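Local coordinates for dihydropteroate synthase (Anaplasma phagocytophilum, PDB 6UCZ), which catalyses the folate-pathway condensation of 6-hydroxymethyl-7,8-dihydropterin pyrophosphate with p-aminobenzoate to give dihydropteroate, at residues D255-Q267 and V275-A288. Sequence-based numbering, arbitrary orientation.
Sequences DVPTAMLSTFLAQ and VHDVKLTGISIKIA
The carboxylates of Asp-255 and Asp-277 stand nearly perpendicular, 87° between their planes, and CB of Asp-277 lies over one face of the Asp-255 carboxylate, 3.9 Å from its CG. Aspartate suits both places. The first forms a salt bridge through OD1 with Arg-240, while a water links this oxygen to Asp-277 N. The second is an N-cap: with CG anti to its own N (chi1 -170°), Asp-277 OD1 accepts from Leu-280 N at 2.9 Å, an almost straight bond that arrives from above the carboxylate plane.

Beyond this end the helices approach to 8.0 Å between axes at a crossing angle of -39°, closely enough to favour small residues. Leucine at 280 is long enough to lay CD1 over the first helical turn, 3.7 Å from Asp-255 O and near Val-256 CG2, while its CB meets the methyl of Ala-259. Ser-284 CB sits 3.2 Å from Thr-263 OG1. Threonine serves two purposes here, its hydroxyl returning to Ala-259 O and its methyl meeting Ile-287 CG2. One water joins Ser-262 OG, also bonded to His-238, to Thr-281 OG1. Farther along, the methyls of Ala-266 and Ala-288 meet at 3.6 Å.

Strand 272-275 connects these helices, a beta-alpha-beta-alpha succession characteristic of the TIM-barrel fold of dihydropteroate synthases; at its C-terminal end, His-276, hydrogen-bonded to Ser-239, contacts the bound pterin monophosphate.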
ATOM      1  N   ASP A 255      -7.768 -12.106   9.357  1.00 30.13           N
ATOM      2  CA  ASP A 255      -7.408 -10.875  10.063  1.00 27.31           C
ATOM      3  C   ASP A 255      -6.541 -11.154  11.299  1.00 25.72           C
ATOM      4  O   ASP A 255      -5.568 -10.431  11.552  1.00 28.82           O
ATOM      5  CB  ASP A 255      -8.674 -10.099  10.425  1.00 28.71           C
ATOM      6  CG  ASP A 255      -9.222  -9.287   9.239  1.00 29.47           C
ATOM      7  OD1 ASP A 255      -8.440  -8.941   8.323  1.00 23.67           O
ATOM      8  OD2 ASP A 255     -10.436  -9.017   9.203  1.00 29.30           O
ATOM      9  N   VAL A 256      -6.836 -12.210  12.051  1.00 29.91           N
ATOM     10  CA  VAL A 256      -6.026 -12.536  13.229  1.00 26.16           C
ATOM     11  C   VAL A 256      -4.633 -12.996  12.787  1.00 27.10           C
ATOM     12  O   VAL A 256      -3.631 -12.474  13.307  1.00 25.17           O
ATOM     13  CB  VAL A 256      -6.727 -13.569  14.129  1.00 30.95           C
ATOM     14  CG1 VAL A 256      -5.787 -14.032  15.207  1.00 38.84           C
ATOM     15  CG2 VAL A 256      -7.970 -12.968  14.741  1.00 31.47           C
ATOM     16  N   PRO A 257      -4.493 -13.948  11.847  1.00 28.66           N
ATOM     17  CA  PRO A 257      -3.142 -14.243  11.332  1.00 31.08           C
ATOM     18  C   PRO A 257      -2.424 -13.028  10.773  1.00 27.74           C
ATOM     19  O   PRO A 257      -1.200 -12.905  10.931  1.00 26.52           O
ATOM     20  CB  PRO A 257      -3.406 -15.297  10.239  1.00 29.08           C
ATOM     21  CG  PRO A 257      -4.646 -15.979  10.692  1.00 34.36           C
ATOM     22  CD  PRO A 257      -5.491 -14.891  11.298  1.00 28.66           C
ATOM     23  N   THR A 258      -3.146 -12.125  10.103  1.00 24.51           N
ATOM     24  CA  THR A 258      -2.512 -10.898   9.623  1.00 27.08           C
ATOM     25  C   THR A 258      -1.900 -10.115  10.774  1.00 18.57           C
ATOM     26  O   THR A 258      -0.751  -9.655  10.687  1.00 22.33           O
ATOM     27  CB  THR A 258      -3.540 -10.055   8.857  1.00 29.24           C
ATOM     28  OG1 THR A 258      -3.896 -10.754   7.659  1.00 28.51           O
ATOM     29  CG2 THR A 258      -3.008  -8.643   8.503  1.00 17.69           C
ATOM     30  N   ALA A 259      -2.641  -9.994  11.878  1.00 22.58           N
ATOM     31  CA  ALA A 259      -2.162  -9.252  13.043  1.00 25.90           C
ATOM     32  C   ALA A 259      -0.933  -9.900  13.670  1.00 28.29           C
ATOM     33  O   ALA A 259      -0.077  -9.193  14.221  1.00 24.80           O
ATOM     34  CB  ALA A 259      -3.279  -9.134  14.084  1.00 27.56           C
ATOM     35  N   MET A 260      -0.832 -11.237  13.619  1.00 24.57           N
ATOM     36  CA  MET A 260       0.375 -11.895  14.114  1.00 22.79           C
ATOM     37  C   MET A 260       1.602 -11.471  13.317  1.00 26.11           C
ATOM     38  O   MET A 260       2.668 -11.204  13.894  1.00 21.62           O
ATOM     39  CB  MET A 260       0.201 -13.415  14.077  1.00 24.22           C
ATOM     40  CG  MET A 260      -0.963 -13.923  14.958  1.00 31.94           C
ATOM     41  SD  MET A 260      -1.055 -15.727  14.981  1.00 33.41           S
ATOM     42  CE  MET A 260      -2.781 -16.051  15.257  1.00 28.87           C
ATOM     43  N   LEU A 261       1.479 -11.404  11.986  1.00 27.45           N
ATOM     44  CA  LEU A 261       2.588 -10.907  11.179  1.00 28.22           C
ATOM     45  C   LEU A 261       2.780  -9.405  11.365  1.00 23.75           C
ATOM     46  O   LEU A 261       3.918  -8.920  11.395  1.00 22.95           O
ATOM     47  CB  LEU A 261       2.359 -11.265   9.704  1.00 25.59           C
ATOM     48  CG  LEU A 261       3.369 -10.723   8.698  1.00 29.64           C
ATOM     49  CD1 LEU A 261       4.810 -11.134   9.053  1.00 23.48           C
ATOM     50  CD2 LEU A 261       2.985 -11.199   7.317  1.00 27.85           C
ATOM     51  N   SER A 262       1.678  -8.654  11.510  1.00 21.07           N
ATOM     52  CA  SER A 262       1.791  -7.219  11.765  1.00 26.25           C
ATOM     53  C   SER A 262       2.711  -6.934  12.949  1.00 24.62           C
ATOM     54  O   SER A 262       3.524  -6.001  12.902  1.00 23.17           O
ATOM     55  CB  SER A 262       0.411  -6.618  12.023  1.00 27.74           C
ATOM     56  OG  SER A 262      -0.376  -6.634  10.854  1.00 22.55           O
ATOM     57  N   THR A 263       2.600  -7.727  14.022  1.00 21.03           N
ATOM     58  CA  THR A 263       3.465  -7.528  15.183  1.00 28.65           C
ATOM     59  C   THR A 263       4.930  -7.663  14.799  1.00 25.57           C
ATOM     60  O   THR A 263       5.760  -6.823  15.169  1.00 27.27           O
ATOM     61  CB  THR A 263       3.128  -8.529  16.289  1.00 30.00           C
ATOM     62  OG1 THR A 263       1.749  -8.412  16.652  1.00 35.54           O
ATOM     63  CG2 THR A 263       3.989  -8.250  17.518  1.00 28.86           C
ATOM     64  N   PHE A 264       5.262  -8.709  14.033  1.00 27.07           N
ATOM     65  CA  PHE A 264       6.640  -8.916  13.593  1.00 23.60           C
ATOM     66  C   PHE A 264       7.118  -7.754  12.725  1.00 25.61           C
ATOM     67  O   PHE A 264       8.232  -7.244  12.897  1.00 28.55           O
ATOM     68  CB  PHE A 264       6.742 -10.222  12.808  1.00 23.96           C
ATOM     69  CG  PHE A 264       8.033 -10.376  12.058  1.00 25.21           C
ATOM     70  CD1 PHE A 264       9.141 -10.939  12.691  1.00 37.43           C
ATOM     71  CD2 PHE A 264       8.149  -9.970  10.736  1.00 29.82           C
ATOM     72  CE1 PHE A 264      10.348 -11.087  12.015  1.00 35.25           C
ATOM     73  CE2 PHE A 264       9.355 -10.118  10.048  1.00 29.73           C
ATOM     74  CZ  PHE A 264      10.450 -10.672  10.687  1.00 29.98           C
ATOM     75  N   LEU A 265       6.301  -7.357  11.754  1.00 24.32           N
ATOM     76  CA  LEU A 265       6.685  -6.263  10.865  1.00 27.23           C
ATOM     77  C   LEU A 265       6.890  -4.966  11.645  1.00 27.57           C
ATOM     78  O   LEU A 265       7.845  -4.224  11.394  1.00 24.99           O
ATOM     79  CB  LEU A 265       5.622  -6.080   9.787  1.00 18.92           C
ATOM     80  CG  LEU A 265       5.452  -7.233   8.804  1.00 28.10           C
ATOM     81  CD1 LEU A 265       4.264  -6.933   7.907  1.00 25.26           C
ATOM     82  CD2 LEU A 265       6.723  -7.429   7.984  1.00 31.53           C
ATOM     83  N   ALA A 266       6.019  -4.690  12.617  1.00 26.96           N
ATOM     84  CA  ALA A 266       6.216  -3.505  13.453  1.00 25.74           C
ATOM     85  C   ALA A 266       7.533  -3.585  14.220  1.00 32.56           C
ATOM     86  O   ALA A 266       8.250  -2.584  14.341  1.00 27.93           O
ATOM     87  CB  ALA A 266       5.032  -3.334  14.415  1.00 27.92           C
ATOM     88  N   GLN A 267       7.897  -4.783  14.704  1.00 25.89           N
ATOM     89  CA  GLN A 267       9.172  -4.943  15.396  1.00 26.11           C
ATOM     90  C   GLN A 267      10.369  -4.670  14.491  1.00 33.81           C
ATOM     91  O   GLN A 267      11.421  -4.239  14.978  1.00 40.05           O
ATOM     92  CB  GLN A 267       9.266  -6.346  15.990  1.00 29.25           C
ATOM     93  CG  GLN A 267       8.305  -6.563  17.123  1.00 32.04           C
ATOM     94  CD  GLN A 267       8.456  -7.926  17.747  1.00 40.61           C
ATOM     95  OE1 GLN A 267       7.868  -8.912  17.294  1.00 48.12           O
ATOM     96  NE2 GLN A 267       9.258  -7.993  18.795  1.00 38.93           N
ATOM     97  N   VAL A 275      -3.638  -2.414   5.876  1.00 23.47           N
ATOM     98  CA  VAL A 275      -4.382  -3.468   6.555  1.00 19.41           C
ATOM     99  C   VAL A 275      -5.875  -3.218   6.431  1.00 23.90           C
ATOM    100  O   VAL A 275      -6.329  -2.077   6.277  1.00 26.05           O
ATOM    101  CB  VAL A 275      -3.992  -3.568   8.055  1.00 24.34           C
ATOM    102  CG1 VAL A 275      -2.546  -4.002   8.199  1.00 18.88           C
ATOM    103  CG2 VAL A 275      -4.262  -2.218   8.772  1.00 24.15           C
ATOM    104  N   HIS A 276      -6.644  -4.307   6.521  1.00 21.09           N
ATOM    105  CA  HIS A 276      -8.100  -4.199   6.583  1.00 25.01           C
ATOM    106  C   HIS A 276      -8.579  -3.922   8.008  1.00 22.97           C
ATOM    107  O   HIS A 276      -9.422  -3.045   8.228  1.00 25.67           O
ATOM    108  CB  HIS A 276      -8.747  -5.476   6.036  1.00 27.30           C
ATOM    109  CG  HIS A 276      -8.387  -5.766   4.606  1.00 27.91           C
ATOM    110  ND1 HIS A 276      -7.240  -6.442   4.246  1.00 28.02           N
ATOM    111  CD2 HIS A 276      -9.014  -5.449   3.448  1.00 29.98           C
ATOM    112  CE1 HIS A 276      -7.183  -6.542   2.930  1.00 32.34           C
ATOM    113  NE2 HIS A 276      -8.245  -5.940   2.421  1.00 28.53           N
ATOM    114  N   ASP A 277      -8.069  -4.663   8.990  1.00 22.27           N
ATOM    115  CA  ASP A 277      -8.533  -4.538  10.373  1.00 30.45           C
ATOM    116  C   ASP A 277      -7.596  -3.606  11.130  1.00 31.76           C
ATOM    117  O   ASP A 277      -6.515  -4.009  11.575  1.00 27.56           O
ATOM    118  CB  ASP A 277      -8.629  -5.891  11.063  1.00 28.27           C
ATOM    119  CG  ASP A 277      -9.327  -5.793  12.393  1.00 32.16           C
ATOM    120  OD1 ASP A 277      -9.118  -4.790  13.104  1.00 33.44           O
ATOM    121  OD2 ASP A 277     -10.113  -6.701  12.724  1.00 40.86           O
ATOM    122  N   VAL A 278      -8.051  -2.366  11.315  1.00 26.05           N
ATOM    123  CA  VAL A 278      -7.234  -1.334  11.944  1.00 26.45           C
ATOM    124  C   VAL A 278      -7.136  -1.549  13.456  1.00 27.32           C
ATOM    125  O   VAL A 278      -6.085  -1.299  14.060  1.00 31.06           O
ATOM    126  CB  VAL A 278      -7.822   0.045  11.589  1.00 33.53           C
ATOM    127  CG1 VAL A 278      -7.424   1.088  12.603  1.00 36.50           C
ATOM    128  CG2 VAL A 278      -7.404   0.436  10.146  1.00 23.76           C
ATOM    129  N   LYS A 279      -8.212  -2.032  14.083  1.00 24.78           N
ATOM    130  CA  LYS A 279      -8.192  -2.307  15.524  1.00 30.04           C
ATOM    131  C   LYS A 279      -7.137  -3.354  15.881  1.00 33.03           C
ATOM    132  O   LYS A 279      -6.303  -3.136  16.767  1.00 29.53           O
ATOM    133  CB  LYS A 279      -9.578  -2.762  15.990  1.00 30.11           C
ATOM    134  CG  LYS A 279      -9.741  -2.857  17.518  1.00 39.02           C
ATOM    135  CD  LYS A 279     -11.047  -3.544  17.907  1.00 49.24           C
ATOM    136  CE  LYS A 279     -11.088  -3.860  19.410  1.00 59.64           C
ATOM    137  NZ  LYS A 279     -12.284  -4.666  19.811  1.00 63.98           N
ATOM    138  N   LEU A 280      -7.142  -4.493  15.186  1.00 27.97           N
ATOM    139  CA  LEU A 280      -6.150  -5.522  15.465  1.00 24.63           C
ATOM    140  C   LEU A 280      -4.739  -5.021  15.196  1.00 26.19           C
ATOM    141  O   LEU A 280      -3.798  -5.366  15.925  1.00 24.59           O
ATOM    142  CB  LEU A 280      -6.433  -6.767  14.628  1.00 25.90           C
ATOM    143  CG  LEU A 280      -7.597  -7.640  15.076  1.00 30.42           C
ATOM    144  CD1 LEU A 280      -7.709  -8.847  14.142  1.00 31.88           C
ATOM    145  CD2 LEU A 280      -7.412  -8.077  16.535  1.00 29.06           C
ATOM    146  N   THR A 281      -4.562  -4.216  14.146  1.00 26.16           N
ATOM    147  CA  THR A 281      -3.228  -3.712  13.835  1.00 27.35           C
ATOM    148  C   THR A 281      -2.736  -2.763  14.920  1.00 24.74           C
ATOM    149  O   THR A 281      -1.542  -2.742  15.240  1.00 30.49           O
ATOM    150  CB  THR A 281      -3.224  -3.016  12.471  1.00 26.57           C
ATOM    151  OG1 THR A 281      -3.782  -3.895  11.490  1.00 25.87           O
ATOM    152  CG2 THR A 281      -1.796  -2.700  12.050  1.00 22.88           C
ATOM    153  N   GLY A 282      -3.632  -1.953  15.483  1.00 26.47           N
ATOM    154  CA  GLY A 282      -3.235  -1.134  16.616  1.00 23.49           C
ATOM    155  C   GLY A 282      -2.731  -1.982  17.768  1.00 25.11           C
ATOM    156  O   GLY A 282      -1.697  -1.679  18.370  1.00 27.87           O
ATOM    157  N   ILE A 283      -3.421  -3.090  18.047  1.00 27.03           N
ATOM    158  CA  ILE A 283      -2.974  -4.010  19.093  1.00 30.32           C
ATOM    159  C   ILE A 283      -1.611  -4.596  18.746  1.00 31.46           C
ATOM    160  O   ILE A 283      -0.727  -4.687  19.610  1.00 31.36           O
ATOM    161  CB  ILE A 283      -4.032  -5.104  19.319  1.00 26.81           C
ATOM    162  CG1 ILE A 283      -5.311  -4.449  19.854  1.00 29.72           C
ATOM    163  CG2 ILE A 283      -3.506  -6.210  20.297  1.00 29.19           C
ATOM    164  CD1 ILE A 283      -6.510  -5.372  19.918  1.00 32.94           C
ATOM    165  N   SER A 284      -1.401  -4.960  17.471  1.00 30.15           N
ATOM    166  CA  SER A 284      -0.116  -5.534  17.087  0.59 30.63           C
ATOM    167  C   SER A 284       1.020  -4.539  17.301  1.00 27.79           C
ATOM    168  O   SER A 284       2.118  -4.931  17.712  1.00 25.37           O
ATOM    169  CB  SER A 284      -0.150  -6.019  15.631  0.59 25.99           C
ATOM    170  OG  SER A 284       0.123  -4.972  14.724  0.59 22.71           O
ATOM    171  N   ILE A 285       0.776  -3.252  17.050  1.00 25.63           N
ATOM    172  CA  ILE A 285       1.844  -2.268  17.181  1.00 23.79           C
ATOM    173  C   ILE A 285       2.131  -1.985  18.643  1.00 24.59           C
ATOM    174  O   ILE A 285       3.289  -1.821  19.041  1.00 32.64           O
ATOM    175  CB  ILE A 285       1.491  -0.984  16.403  1.00 29.57           C
ATOM    176  CG1 ILE A 285       1.507  -1.250  14.889  1.00 29.00           C
ATOM    177  CG2 ILE A 285       2.448   0.135  16.750  1.00 27.69           C
ATOM    178  CD1 ILE A 285       0.802  -0.142  14.083  1.00 24.02           C
ATOM    179  N   LYS A 286       1.085  -1.921  19.468  1.00 26.88           N
ATOM    180  CA  LYS A 286       1.282  -1.743  20.902  1.00 27.82           C
ATOM    181  C   LYS A 286       2.082  -2.892  21.500  1.00 33.00           C
ATOM    182  O   LYS A 286       2.912  -2.680  22.393  1.00 29.83           O
ATOM    183  CB  LYS A 286      -0.070  -1.598  21.599  1.00 31.73           C
ATOM    184  CG  LYS A 286      -0.714  -0.209  21.383  1.00 39.92           C
ATOM    185  CD  LYS A 286      -2.197  -0.198  21.726  1.00 47.78           C
ATOM    186  CE  LYS A 286      -2.864   1.085  21.236  1.00 53.74           C
ATOM    187  NZ  LYS A 286      -2.108   2.284  21.684  1.00 53.51           N
ATOM    188  N   ILE A 287       1.836  -4.119  21.036  1.00 29.33           N
ATOM    189  CA  ILE A 287       2.605  -5.259  21.530  1.00 27.51           C
ATOM    190  C   ILE A 287       4.056  -5.135  21.098  1.00 29.04           C
ATOM    191  O   ILE A 287       4.972  -5.341  21.901  1.00 28.80           O
ATOM    192  CB  ILE A 287       1.958  -6.579  21.066  1.00 33.29           C
ATOM    193  CG1 ILE A 287       0.681  -6.844  21.875  1.00 27.23           C
ATOM    194  CG2 ILE A 287       2.928  -7.768  21.204  1.00 26.82           C
ATOM    195  CD1 ILE A 287      -0.029  -8.123  21.453  1.00 35.92           C
ATOM    196  N   ALA A 288       4.293  -4.769  19.830  1.00 25.81           N
ATOM    197  CA  ALA A 288       5.660  -4.542  19.374  1.00 26.05           C
ATOM    198  C   ALA A 288       6.358  -3.491  20.225  1.00 31.77           C
ATOM    199  O   ALA A 288       7.538  -3.645  20.570  1.00 34.32           O
ATOM    200  CB  ALA A 288       5.669  -4.120  17.897  1.00 24.41           C
TER
HETATM  201  O   HOH W   1      -6.569  -7.191   8.459  1.00 24.35           O
HETATM  202  O   HOH W   2     -11.735  -8.573  11.222  1.00 41.20           O
HETATM  203  O   HOH W   3      -3.000  -6.518  11.462  1.00 24.56           O